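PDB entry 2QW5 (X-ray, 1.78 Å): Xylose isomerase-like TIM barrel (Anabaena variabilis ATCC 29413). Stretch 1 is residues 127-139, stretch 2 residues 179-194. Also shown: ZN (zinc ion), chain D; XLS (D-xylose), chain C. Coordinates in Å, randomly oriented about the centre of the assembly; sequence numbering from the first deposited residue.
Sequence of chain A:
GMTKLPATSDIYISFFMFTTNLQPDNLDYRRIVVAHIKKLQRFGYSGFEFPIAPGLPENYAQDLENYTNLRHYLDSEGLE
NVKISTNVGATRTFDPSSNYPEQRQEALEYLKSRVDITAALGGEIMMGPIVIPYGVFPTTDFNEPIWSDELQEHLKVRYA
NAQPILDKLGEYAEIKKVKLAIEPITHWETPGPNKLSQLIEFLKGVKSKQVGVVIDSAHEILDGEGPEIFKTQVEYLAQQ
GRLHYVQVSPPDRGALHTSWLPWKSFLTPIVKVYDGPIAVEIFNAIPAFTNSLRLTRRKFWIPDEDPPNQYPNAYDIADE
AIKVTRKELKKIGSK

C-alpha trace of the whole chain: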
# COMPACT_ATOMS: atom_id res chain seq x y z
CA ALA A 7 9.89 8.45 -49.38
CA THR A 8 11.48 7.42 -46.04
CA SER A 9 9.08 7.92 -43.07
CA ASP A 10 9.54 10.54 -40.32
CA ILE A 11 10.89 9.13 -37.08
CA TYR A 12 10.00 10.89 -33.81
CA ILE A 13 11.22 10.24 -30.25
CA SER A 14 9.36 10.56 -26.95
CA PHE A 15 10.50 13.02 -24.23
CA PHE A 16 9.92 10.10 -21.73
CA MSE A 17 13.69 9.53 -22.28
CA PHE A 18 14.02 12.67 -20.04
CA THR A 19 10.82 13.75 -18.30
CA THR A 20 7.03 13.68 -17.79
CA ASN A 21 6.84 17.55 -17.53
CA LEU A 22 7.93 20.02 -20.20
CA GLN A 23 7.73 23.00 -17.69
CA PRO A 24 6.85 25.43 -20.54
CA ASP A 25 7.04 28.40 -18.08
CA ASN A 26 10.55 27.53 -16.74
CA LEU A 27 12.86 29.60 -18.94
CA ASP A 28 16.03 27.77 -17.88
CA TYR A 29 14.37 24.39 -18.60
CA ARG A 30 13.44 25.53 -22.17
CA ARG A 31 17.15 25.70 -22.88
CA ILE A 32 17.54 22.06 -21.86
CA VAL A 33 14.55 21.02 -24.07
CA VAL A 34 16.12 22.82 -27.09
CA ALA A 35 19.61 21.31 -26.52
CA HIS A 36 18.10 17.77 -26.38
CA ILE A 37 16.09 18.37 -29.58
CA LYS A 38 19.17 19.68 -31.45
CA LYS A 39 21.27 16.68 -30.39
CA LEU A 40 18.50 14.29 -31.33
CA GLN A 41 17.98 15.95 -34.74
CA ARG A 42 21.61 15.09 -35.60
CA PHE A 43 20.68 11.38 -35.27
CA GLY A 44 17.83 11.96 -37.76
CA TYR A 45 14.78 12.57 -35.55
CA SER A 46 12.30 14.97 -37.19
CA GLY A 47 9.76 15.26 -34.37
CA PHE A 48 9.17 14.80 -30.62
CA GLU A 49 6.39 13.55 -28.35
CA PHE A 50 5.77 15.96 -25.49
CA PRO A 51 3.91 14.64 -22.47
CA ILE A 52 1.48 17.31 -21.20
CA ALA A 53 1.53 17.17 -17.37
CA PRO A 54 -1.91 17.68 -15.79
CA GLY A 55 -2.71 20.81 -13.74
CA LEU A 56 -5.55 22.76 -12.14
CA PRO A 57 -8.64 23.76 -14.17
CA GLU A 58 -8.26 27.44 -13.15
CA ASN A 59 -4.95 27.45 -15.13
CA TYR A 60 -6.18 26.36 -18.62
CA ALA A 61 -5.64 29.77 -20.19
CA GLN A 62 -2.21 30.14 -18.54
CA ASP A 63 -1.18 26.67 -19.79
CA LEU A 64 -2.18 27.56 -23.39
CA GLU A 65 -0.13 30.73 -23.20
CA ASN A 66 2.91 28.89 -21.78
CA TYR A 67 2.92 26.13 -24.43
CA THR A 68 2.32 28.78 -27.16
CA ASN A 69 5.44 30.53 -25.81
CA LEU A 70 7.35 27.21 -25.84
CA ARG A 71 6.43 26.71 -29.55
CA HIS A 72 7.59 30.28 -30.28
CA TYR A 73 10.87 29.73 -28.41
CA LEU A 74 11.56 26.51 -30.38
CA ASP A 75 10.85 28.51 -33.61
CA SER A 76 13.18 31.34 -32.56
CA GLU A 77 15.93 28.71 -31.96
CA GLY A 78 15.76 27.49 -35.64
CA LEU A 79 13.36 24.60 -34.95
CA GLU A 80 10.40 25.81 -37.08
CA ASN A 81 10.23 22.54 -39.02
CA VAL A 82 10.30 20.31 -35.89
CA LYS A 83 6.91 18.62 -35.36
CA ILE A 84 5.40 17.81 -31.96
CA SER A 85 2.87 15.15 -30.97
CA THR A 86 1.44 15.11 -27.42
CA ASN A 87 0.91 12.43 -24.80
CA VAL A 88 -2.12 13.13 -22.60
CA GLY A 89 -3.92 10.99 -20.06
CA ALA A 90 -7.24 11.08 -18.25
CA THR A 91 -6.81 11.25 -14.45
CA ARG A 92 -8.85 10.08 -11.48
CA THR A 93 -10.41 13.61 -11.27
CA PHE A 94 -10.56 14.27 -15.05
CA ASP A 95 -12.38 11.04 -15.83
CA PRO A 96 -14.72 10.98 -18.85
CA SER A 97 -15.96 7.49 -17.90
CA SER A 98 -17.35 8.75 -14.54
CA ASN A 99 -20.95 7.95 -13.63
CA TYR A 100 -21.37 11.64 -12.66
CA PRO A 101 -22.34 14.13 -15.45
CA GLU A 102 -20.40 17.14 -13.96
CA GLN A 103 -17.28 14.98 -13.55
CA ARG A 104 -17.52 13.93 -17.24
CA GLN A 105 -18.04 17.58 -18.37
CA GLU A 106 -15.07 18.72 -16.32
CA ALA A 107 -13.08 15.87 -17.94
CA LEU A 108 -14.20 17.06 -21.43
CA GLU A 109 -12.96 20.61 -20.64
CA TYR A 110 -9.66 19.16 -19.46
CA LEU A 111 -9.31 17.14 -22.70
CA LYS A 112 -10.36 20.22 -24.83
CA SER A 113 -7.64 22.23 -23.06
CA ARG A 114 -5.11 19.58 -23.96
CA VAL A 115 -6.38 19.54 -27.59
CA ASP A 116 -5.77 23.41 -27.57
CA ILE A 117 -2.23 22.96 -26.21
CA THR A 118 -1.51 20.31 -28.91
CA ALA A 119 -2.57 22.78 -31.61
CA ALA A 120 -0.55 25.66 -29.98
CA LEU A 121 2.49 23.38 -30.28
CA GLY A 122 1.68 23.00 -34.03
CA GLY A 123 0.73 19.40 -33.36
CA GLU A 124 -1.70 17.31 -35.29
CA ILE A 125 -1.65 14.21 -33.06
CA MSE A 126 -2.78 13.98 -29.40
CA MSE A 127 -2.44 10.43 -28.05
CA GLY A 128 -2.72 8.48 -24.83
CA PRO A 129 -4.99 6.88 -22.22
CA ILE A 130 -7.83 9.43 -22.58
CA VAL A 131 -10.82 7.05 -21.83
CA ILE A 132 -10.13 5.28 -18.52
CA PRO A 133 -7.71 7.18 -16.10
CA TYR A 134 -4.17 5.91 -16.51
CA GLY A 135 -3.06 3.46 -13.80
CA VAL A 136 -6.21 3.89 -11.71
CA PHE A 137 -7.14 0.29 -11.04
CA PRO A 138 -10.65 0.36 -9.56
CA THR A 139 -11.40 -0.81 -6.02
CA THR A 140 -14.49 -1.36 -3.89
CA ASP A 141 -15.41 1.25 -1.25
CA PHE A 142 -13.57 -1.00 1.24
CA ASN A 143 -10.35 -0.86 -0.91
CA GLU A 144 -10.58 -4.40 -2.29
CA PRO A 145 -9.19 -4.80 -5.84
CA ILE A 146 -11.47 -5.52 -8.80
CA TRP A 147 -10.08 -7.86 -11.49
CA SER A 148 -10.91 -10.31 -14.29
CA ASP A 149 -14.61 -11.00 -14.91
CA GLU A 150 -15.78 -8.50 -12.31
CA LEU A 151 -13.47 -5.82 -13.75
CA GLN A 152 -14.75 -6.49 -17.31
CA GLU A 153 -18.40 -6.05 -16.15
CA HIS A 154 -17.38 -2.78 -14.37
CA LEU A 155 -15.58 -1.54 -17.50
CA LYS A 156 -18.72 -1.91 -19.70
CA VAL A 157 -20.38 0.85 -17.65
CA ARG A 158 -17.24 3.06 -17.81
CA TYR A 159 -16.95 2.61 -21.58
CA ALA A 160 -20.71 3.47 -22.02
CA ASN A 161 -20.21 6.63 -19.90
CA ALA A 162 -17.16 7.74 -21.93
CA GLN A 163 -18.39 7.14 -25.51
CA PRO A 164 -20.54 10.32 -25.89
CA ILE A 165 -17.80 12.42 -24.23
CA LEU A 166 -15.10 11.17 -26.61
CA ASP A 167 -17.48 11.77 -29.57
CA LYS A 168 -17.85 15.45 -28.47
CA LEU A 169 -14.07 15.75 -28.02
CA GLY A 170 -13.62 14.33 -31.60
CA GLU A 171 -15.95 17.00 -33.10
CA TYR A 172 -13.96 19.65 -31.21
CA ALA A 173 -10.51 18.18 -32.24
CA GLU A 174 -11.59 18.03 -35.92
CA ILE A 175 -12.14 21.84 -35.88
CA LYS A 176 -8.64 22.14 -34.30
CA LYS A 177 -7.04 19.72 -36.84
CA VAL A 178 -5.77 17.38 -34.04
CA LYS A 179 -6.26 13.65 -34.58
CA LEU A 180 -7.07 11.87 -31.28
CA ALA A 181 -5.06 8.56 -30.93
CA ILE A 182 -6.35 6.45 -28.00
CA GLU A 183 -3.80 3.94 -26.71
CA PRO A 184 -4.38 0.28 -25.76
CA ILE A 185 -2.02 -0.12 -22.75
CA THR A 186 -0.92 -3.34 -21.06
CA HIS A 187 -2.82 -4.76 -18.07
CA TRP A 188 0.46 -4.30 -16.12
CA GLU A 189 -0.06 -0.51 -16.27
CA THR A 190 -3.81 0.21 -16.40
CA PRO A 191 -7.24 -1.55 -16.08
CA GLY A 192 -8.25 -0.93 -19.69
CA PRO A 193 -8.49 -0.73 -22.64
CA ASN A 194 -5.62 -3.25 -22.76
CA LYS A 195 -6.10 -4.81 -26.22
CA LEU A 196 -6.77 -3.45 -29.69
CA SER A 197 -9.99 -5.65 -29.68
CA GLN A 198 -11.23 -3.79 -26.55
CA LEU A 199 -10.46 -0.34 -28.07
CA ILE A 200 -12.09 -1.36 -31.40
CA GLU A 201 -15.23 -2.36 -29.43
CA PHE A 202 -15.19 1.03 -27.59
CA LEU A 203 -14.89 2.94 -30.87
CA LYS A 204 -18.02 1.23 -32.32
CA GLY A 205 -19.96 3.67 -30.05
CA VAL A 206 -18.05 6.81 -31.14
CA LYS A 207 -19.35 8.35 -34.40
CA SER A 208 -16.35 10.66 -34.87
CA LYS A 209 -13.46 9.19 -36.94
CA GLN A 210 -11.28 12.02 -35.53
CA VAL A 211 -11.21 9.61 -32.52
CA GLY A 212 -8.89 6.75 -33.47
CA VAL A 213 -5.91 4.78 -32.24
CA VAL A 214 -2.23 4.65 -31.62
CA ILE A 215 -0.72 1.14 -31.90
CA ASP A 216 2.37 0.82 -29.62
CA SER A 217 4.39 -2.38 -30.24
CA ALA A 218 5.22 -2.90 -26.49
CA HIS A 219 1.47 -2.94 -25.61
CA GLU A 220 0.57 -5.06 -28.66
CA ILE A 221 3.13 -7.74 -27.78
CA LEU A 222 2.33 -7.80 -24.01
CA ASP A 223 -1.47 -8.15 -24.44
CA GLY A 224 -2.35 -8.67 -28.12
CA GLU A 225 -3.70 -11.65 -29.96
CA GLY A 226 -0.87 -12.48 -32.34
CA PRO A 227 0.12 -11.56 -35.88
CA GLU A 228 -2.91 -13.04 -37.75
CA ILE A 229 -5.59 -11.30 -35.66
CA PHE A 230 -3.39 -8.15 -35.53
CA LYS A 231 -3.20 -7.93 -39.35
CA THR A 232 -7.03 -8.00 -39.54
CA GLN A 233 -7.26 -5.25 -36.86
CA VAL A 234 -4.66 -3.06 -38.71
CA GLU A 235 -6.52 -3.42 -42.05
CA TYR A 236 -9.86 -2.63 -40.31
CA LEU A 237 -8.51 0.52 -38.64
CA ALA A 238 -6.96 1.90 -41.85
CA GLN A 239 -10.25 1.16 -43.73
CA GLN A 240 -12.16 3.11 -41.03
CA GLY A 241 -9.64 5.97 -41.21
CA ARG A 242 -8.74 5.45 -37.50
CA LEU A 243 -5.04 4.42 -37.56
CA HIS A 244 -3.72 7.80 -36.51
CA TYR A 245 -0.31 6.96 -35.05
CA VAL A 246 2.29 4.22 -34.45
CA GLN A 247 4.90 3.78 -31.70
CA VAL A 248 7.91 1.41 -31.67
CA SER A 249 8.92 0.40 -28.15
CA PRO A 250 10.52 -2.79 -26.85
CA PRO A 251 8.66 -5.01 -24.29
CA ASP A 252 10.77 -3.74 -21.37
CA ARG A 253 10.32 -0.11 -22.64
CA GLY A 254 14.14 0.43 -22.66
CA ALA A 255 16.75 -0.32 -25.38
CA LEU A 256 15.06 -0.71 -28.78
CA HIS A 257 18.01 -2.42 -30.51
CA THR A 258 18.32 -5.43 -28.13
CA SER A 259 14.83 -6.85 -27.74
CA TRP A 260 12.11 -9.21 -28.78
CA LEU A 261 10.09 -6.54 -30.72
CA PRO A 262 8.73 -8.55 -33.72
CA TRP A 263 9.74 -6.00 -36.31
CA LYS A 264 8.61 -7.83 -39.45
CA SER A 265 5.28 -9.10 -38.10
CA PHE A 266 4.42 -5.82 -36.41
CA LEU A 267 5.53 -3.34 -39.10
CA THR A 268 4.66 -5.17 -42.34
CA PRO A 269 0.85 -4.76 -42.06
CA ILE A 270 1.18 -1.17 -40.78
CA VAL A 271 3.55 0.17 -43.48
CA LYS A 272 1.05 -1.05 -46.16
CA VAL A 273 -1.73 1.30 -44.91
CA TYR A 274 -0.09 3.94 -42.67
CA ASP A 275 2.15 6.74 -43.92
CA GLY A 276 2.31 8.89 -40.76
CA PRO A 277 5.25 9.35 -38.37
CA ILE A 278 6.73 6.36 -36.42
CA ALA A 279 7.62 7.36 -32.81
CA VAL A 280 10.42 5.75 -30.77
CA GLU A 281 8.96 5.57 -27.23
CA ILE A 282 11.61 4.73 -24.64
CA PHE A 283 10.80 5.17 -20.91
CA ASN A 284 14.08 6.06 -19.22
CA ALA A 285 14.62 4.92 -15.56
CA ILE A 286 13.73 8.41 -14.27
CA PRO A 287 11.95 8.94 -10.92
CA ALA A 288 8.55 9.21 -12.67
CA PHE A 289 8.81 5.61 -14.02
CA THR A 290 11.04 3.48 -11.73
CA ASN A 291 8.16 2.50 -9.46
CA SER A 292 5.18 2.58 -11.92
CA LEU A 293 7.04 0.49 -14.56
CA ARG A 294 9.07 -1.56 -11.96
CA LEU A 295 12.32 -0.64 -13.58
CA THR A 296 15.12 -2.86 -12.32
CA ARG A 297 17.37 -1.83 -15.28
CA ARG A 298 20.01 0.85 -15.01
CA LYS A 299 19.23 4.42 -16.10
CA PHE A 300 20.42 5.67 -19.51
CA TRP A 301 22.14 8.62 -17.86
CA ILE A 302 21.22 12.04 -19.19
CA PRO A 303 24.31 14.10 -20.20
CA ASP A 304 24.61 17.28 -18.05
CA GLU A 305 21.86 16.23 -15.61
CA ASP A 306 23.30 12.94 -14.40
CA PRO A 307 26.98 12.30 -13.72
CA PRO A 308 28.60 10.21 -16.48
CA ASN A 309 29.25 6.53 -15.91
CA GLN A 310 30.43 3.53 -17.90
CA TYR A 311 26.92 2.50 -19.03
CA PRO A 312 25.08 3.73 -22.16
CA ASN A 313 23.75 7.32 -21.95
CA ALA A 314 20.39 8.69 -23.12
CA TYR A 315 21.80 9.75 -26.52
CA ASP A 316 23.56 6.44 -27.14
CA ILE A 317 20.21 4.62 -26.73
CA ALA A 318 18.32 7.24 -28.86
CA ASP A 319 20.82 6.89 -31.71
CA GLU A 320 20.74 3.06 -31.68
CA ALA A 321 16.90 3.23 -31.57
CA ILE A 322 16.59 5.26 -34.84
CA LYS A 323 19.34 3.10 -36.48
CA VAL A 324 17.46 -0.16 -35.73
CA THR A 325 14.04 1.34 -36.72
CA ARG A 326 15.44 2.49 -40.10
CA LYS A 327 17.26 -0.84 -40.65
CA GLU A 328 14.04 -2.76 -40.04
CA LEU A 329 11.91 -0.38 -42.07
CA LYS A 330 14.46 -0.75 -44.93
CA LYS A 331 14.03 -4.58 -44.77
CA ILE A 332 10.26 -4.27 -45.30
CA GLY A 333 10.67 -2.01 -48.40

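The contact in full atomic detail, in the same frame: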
# COMPACT_ATOMS: atom_id res chain seq x y z
N MSE A 127 -2.26 11.86 -28.35
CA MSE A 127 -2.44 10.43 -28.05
C MSE A 127 -2.37 10.13 -26.58
O MSE A 127 -1.87 10.93 -25.81
CB MSE A 127 -1.34 9.60 -28.72
CG MSE A 127 0.09 10.02 -28.29
SE MSE A 127 1.15 8.53 -28.11
CE MSE A 127 0.37 7.61 -26.58
N GLY A 128 -2.90 8.98 -26.19
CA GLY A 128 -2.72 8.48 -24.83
C GLY A 128 -3.95 7.85 -24.26
O GLY A 128 -4.90 7.62 -24.99
N PRO A 129 -3.91 7.52 -22.95
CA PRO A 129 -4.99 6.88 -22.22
C PRO A 129 -6.06 7.91 -21.78
O PRO A 129 -6.23 8.19 -20.57
CB PRO A 129 -4.27 6.23 -21.05
CG PRO A 129 -3.11 7.18 -20.79
CD PRO A 129 -2.72 7.72 -22.08
N ILE A 130 -6.84 8.37 -22.76
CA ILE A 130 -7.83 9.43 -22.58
C ILE A 130 -9.30 8.95 -22.35
O ILE A 130 -10.21 9.78 -22.39
CB ILE A 130 -7.75 10.48 -23.72
CG1 ILE A 130 -8.08 9.88 -25.10
CG2 ILE A 130 -6.30 11.16 -23.74
CD1 ILE A 130 -8.21 10.89 -26.20
N VAL A 131 -9.49 7.64 -22.11
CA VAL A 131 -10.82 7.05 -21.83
C VAL A 131 -10.92 6.70 -20.34
O VAL A 131 -11.69 7.31 -19.59
CB VAL A 131 -11.06 5.83 -22.73
CG1 VAL A 131 -12.48 5.26 -22.49
CG2 VAL A 131 -10.85 6.20 -24.23
N ILE A 132 -10.16 5.70 -19.90
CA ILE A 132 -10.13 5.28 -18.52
C ILE A 132 -8.82 5.94 -17.96
O ILE A 132 -7.79 5.88 -18.65
CB ILE A 132 -9.99 3.74 -18.40
CG1 ILE A 132 -11.13 3.02 -19.16
CG2 ILE A 132 -9.93 3.30 -16.93
CD1 ILE A 132 -12.50 3.30 -18.64
N PRO A 133 -8.88 6.56 -16.75
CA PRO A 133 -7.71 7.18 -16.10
C PRO A 133 -6.52 6.25 -16.02
O PRO A 133 -6.66 5.12 -15.59
CB PRO A 133 -8.23 7.49 -14.70
CG PRO A 133 -9.66 7.80 -14.92
CD PRO A 133 -10.09 6.76 -15.93
N TYR A 134 -5.34 6.75 -16.42
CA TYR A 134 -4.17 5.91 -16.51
C TYR A 134 -3.70 5.42 -15.16
O TYR A 134 -3.47 6.22 -14.27
CB TYR A 134 -3.01 6.65 -17.20
CG TYR A 134 -1.73 5.87 -17.14
CD1 TYR A 134 -1.49 4.80 -18.01
CD2 TYR A 134 -0.73 6.19 -16.21
CE1 TYR A 134 -0.33 4.06 -17.95
CE2 TYR A 134 0.42 5.44 -16.13
CZ TYR A 134 0.62 4.40 -17.00
OH TYR A 134 1.77 3.69 -16.92
N GLY A 135 -3.53 4.10 -15.04
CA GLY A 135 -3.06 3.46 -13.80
C GLY A 135 -3.98 3.46 -12.60
O GLY A 135 -3.52 3.11 -11.54
N VAL A 136 -5.27 3.79 -12.78
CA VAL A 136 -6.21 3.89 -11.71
C VAL A 136 -7.01 2.62 -11.75
O VAL A 136 -8.10 2.56 -12.33
CB VAL A 136 -7.12 5.16 -11.82
CG1 VAL A 136 -8.14 5.25 -10.65
CG2 VAL A 136 -6.27 6.44 -11.87
N PHE A 137 -6.46 1.58 -11.13
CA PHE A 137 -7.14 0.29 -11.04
C PHE A 137 -8.28 0.47 -10.06
O PHE A 137 -8.05 0.99 -8.97
CB PHE A 137 -6.17 -0.83 -10.62
CG PHE A 137 -5.07 -1.09 -11.61
CD1 PHE A 137 -5.22 -2.02 -12.62
CD2 PHE A 137 -3.85 -0.41 -11.49
CE1 PHE A 137 -4.14 -2.27 -13.54
CE2 PHE A 137 -2.81 -0.63 -12.39
CZ PHE A 137 -2.95 -1.58 -13.41
N PRO A 138 -9.53 0.12 -10.46
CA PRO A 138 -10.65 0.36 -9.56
C PRO A 138 -10.68 -0.55 -8.35
O PRO A 138 -10.19 -1.66 -8.42
CB PRO A 138 -11.89 0.10 -10.44
CG PRO A 138 -11.45 -0.71 -11.53
CD PRO A 138 -9.97 -0.41 -11.75
N THR A 139 -11.26 -0.06 -7.27
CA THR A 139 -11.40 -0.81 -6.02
C THR A 139 -12.81 -0.61 -5.48
O THR A 139 -13.53 0.32 -5.90
CB THR A 139 -10.36 -0.38 -4.96
OG1 THR A 139 -10.47 1.02 -4.73
CG2 THR A 139 -8.93 -0.64 -5.45
N LYS A 179 -5.69 15.02 -34.56
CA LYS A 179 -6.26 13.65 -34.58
C LYS A 179 -6.11 13.14 -33.16
O LYS A 179 -5.07 13.38 -32.55
CB LYS A 179 -5.49 12.74 -35.54
CG LYS A 179 -5.53 13.10 -37.01
CD LYS A 179 -6.84 12.84 -37.63
CE LYS A 179 -6.75 13.07 -39.15
NZ LYS A 179 -8.11 13.27 -39.69
N LEU A 180 -7.12 12.43 -32.64
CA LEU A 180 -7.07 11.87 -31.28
C LEU A 180 -6.71 10.38 -31.39
O LEU A 180 -7.48 9.64 -31.96
CB LEU A 180 -8.43 12.04 -30.57
CG LEU A 180 -8.88 13.50 -30.28
CD1 LEU A 180 -10.35 13.54 -29.88
CD2 LEU A 180 -8.00 14.15 -29.20
N ALA A 181 -5.57 9.97 -30.84
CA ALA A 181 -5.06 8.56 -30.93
C ALA A 181 -5.08 7.91 -29.57
O ALA A 181 -4.15 8.07 -28.80
CB ALA A 181 -3.67 8.53 -31.54
N ILE A 182 -6.17 7.17 -29.26
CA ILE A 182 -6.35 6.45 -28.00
C ILE A 182 -5.44 5.23 -27.99
O ILE A 182 -5.32 4.52 -28.98
CB ILE A 182 -7.81 5.97 -27.77
CG1 ILE A 182 -8.81 7.13 -27.80
CG2 ILE A 182 -7.94 5.28 -26.39
CD1 ILE A 182 -10.35 6.67 -27.81
N GLU A 183 -4.81 4.98 -26.84
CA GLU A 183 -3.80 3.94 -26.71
C GLU A 183 -4.26 2.71 -25.91
O GLU A 183 -4.65 2.85 -24.75
CB GLU A 183 -2.55 4.55 -26.04
CG GLU A 183 -1.32 3.63 -26.08
CD GLU A 183 -0.11 4.20 -25.38
OE1 GLU A 183 -0.30 5.16 -24.57
OE2 GLU A 183 1.01 3.66 -25.64
N PRO A 184 -4.25 1.51 -26.54
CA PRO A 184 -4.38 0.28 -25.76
C PRO A 184 -3.08 0.16 -24.97
O PRO A 184 -2.01 0.35 -25.54
CB PRO A 184 -4.45 -0.83 -26.81
CG PRO A 184 -4.67 -0.13 -28.10
CD PRO A 184 -4.08 1.21 -27.97
N ILE A 185 -3.19 -0.05 -23.66
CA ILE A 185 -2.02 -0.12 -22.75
C ILE A 185 -2.12 -1.42 -21.98
O ILE A 185 -3.19 -1.77 -21.54
CB ILE A 185 -2.01 1.10 -21.81
CG1 ILE A 185 -1.59 2.36 -22.59
CG2 ILE A 185 -1.06 0.92 -20.61
CD1 ILE A 185 -1.72 3.67 -21.84
N THR A 186 -0.99 -2.08 -21.76
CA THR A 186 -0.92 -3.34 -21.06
C THR A 186 -1.61 -3.35 -19.71
O THR A 186 -1.62 -2.33 -19.01
CB THR A 186 0.55 -3.83 -20.85
OG1 THR A 186 0.53 -5.09 -20.16
CG2 THR A 186 1.40 -2.84 -20.05
N HIS A 187 -2.22 -4.49 -19.39
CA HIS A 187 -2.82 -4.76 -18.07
C HIS A 187 -1.85 -4.48 -16.90
O HIS A 187 -2.28 -4.18 -15.80
CB HIS A 187 -3.25 -6.22 -17.97
CG HIS A 187 -2.10 -7.19 -17.96
ND1 HIS A 187 -1.58 -7.72 -16.80
CD2 HIS A 187 -1.32 -7.66 -18.96
CE1 HIS A 187 -0.56 -8.50 -17.10
NE2 HIS A 187 -0.38 -8.48 -18.40
N TRP A 188 -0.54 -4.63 -17.13
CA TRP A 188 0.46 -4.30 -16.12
C TRP A 188 0.40 -2.85 -15.67
O TRP A 188 0.74 -2.59 -14.51
CB TRP A 188 1.87 -4.64 -16.58
CG TRP A 188 2.22 -6.09 -16.46
CD1 TRP A 188 2.46 -6.93 -17.47
CD2 TRP A 188 2.37 -6.85 -15.25
NE1 TRP A 188 2.76 -8.18 -16.99
CE2 TRP A 188 2.74 -8.15 -15.62
CE3 TRP A 188 2.25 -6.56 -13.89
CZ2 TRP A 188 2.96 -9.18 -14.68
CZ3 TRP A 188 2.51 -7.58 -12.95
CH2 TRP A 188 2.84 -8.87 -13.37
N GLU A 189 0.01 -1.94 -16.57
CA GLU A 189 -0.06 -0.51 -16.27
C GLU A 189 -1.42 0.10 -16.03
O GLU A 189 -1.46 1.11 -15.38
CB GLU A 189 0.57 0.29 -17.41
CG GLU A 189 2.02 -0.00 -17.70
CD GLU A 189 2.54 0.82 -18.85
OE1 GLU A 189 2.25 2.02 -18.93
OE2 GLU A 189 3.29 0.26 -19.65
N THR A 190 -2.53 -0.48 -16.51
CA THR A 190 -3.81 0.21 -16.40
C THR A 190 -4.93 -0.81 -16.56
O THR A 190 -4.68 -1.83 -17.15
CB THR A 190 -3.86 1.35 -17.49
OG1 THR A 190 -4.78 2.38 -17.09
CG2 THR A 190 -4.15 0.83 -18.89
N PRO A 191 -6.14 -0.56 -16.00
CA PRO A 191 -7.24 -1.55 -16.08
C PRO A 191 -7.85 -1.80 -17.45
O PRO A 191 -8.38 -2.90 -17.69
CB PRO A 191 -8.27 -1.00 -15.11
CG PRO A 191 -8.02 0.45 -15.12
CD PRO A 191 -6.55 0.59 -15.17
N GLY A 192 -7.77 -0.80 -18.33
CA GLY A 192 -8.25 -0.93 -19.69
C GLY A 192 -8.35 0.41 -20.39
O GLY A 192 -8.22 1.42 -19.73
N PRO A 193 -8.51 0.43 -21.73
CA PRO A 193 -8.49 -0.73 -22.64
C PRO A 193 -7.06 -1.27 -22.78
O PRO A 193 -6.10 -0.49 -22.90
CB PRO A 193 -9.05 -0.17 -23.96
CG PRO A 193 -8.79 1.32 -23.89
CD PRO A 193 -8.84 1.70 -22.43
N ASN A 194 -6.93 -2.60 -22.68
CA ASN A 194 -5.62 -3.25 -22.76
C ASN A 194 -5.24 -3.75 -24.15
O ASN A 194 -4.05 -3.70 -24.54
CB ASN A 194 -5.48 -4.42 -21.76
CG ASN A 194 -5.78 -4.02 -20.32
OD1 ASN A 194 -6.61 -4.66 -19.66
ND2 ASN A 194 -5.16 -2.95 -19.84
ZN ZN D . 3.07 4.23 -25.74
C1 XLS C . 2.44 4.82 -20.96
C2 XLS C . 1.40 5.93 -21.01
C3 XLS C . 1.45 6.92 -19.79
C4 XLS C . 1.17 8.37 -20.14
O1 XLS C . 2.25 3.48 -21.41
O2 XLS C . 1.40 6.60 -22.27
O3 XLS C . 2.64 6.97 -19.00
O4 XLS C . -0.02 8.42 -20.88
O HOH W 1 -6.02 3.44 -19.07
O HOH W 2 3.16 3.86 -23.75

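Two parallel strands start this contact and two loops finish it, together burying 924 Å². Met-127 pairs with Ala-181 and Gly-128 with Ile-182; Gly-128 N donates to Ala-181 O (3.0 Å), and Glu-183 N returns a bond to Gly-128 O (3.2 Å). Glycine fits position 128 for a local reason: at its phi of 140°, a CB would jam against the preceding carbonyl and clash with Pro-129 CD.

Beyond the strands, Pro-191 and Phe-137 cover the most surface. Pro-191 CD lies over one face of the Phe-137 ring, 4.2 Å from its centroid and 21° off the normal, a CH-pi contact in which the C-H of CD, polarised by the adjacent ring nitrogen, meets the aromatic cloud. The edge of the same aromatic ring meets main-chain oxygen, with Phe-137 CE1 3.5 Å from His-187 O, where the slightly positive rim of the ring suits a carbonyl. Pro-191 also packs against Ile-132 and Pro-138, its CG 3.9 Å from Ile-132 CG2 and its CB 3.8 Å from Pro-138 CD: one rigid ring serves several apolar neighbours.

Selenomethionine Met-127, the third large contributor, sets its CB 3.8 Å from Ala-181 CB, while its CE reaches within 3.2 Å of Glu-183 OE1. That carboxylate divides its work: Glu-183 OE2 binds zinc at 2.1 Å, and Glu-183 OE1 accepts a hydrogen bond from xylose O2 (3.2 Å).

Polar groups fix the loops between these apolar patches. Tyr-134 OH donates to Glu-189 OE1 (2.7 Å), with Glu-189 O over one face of the tyrosine ring and xylose O3 over the opposite face. Within the type II turn from Pro-133 to Val-136, Gly-135 N donates to Thr-190 OG1 (3.0 Å). That hydroxyl in turn donates to a water, 2.6 Å from Thr-190 OG1, which bonds to the carbonyls of Ile-132 and Gly-192, bridging the loops.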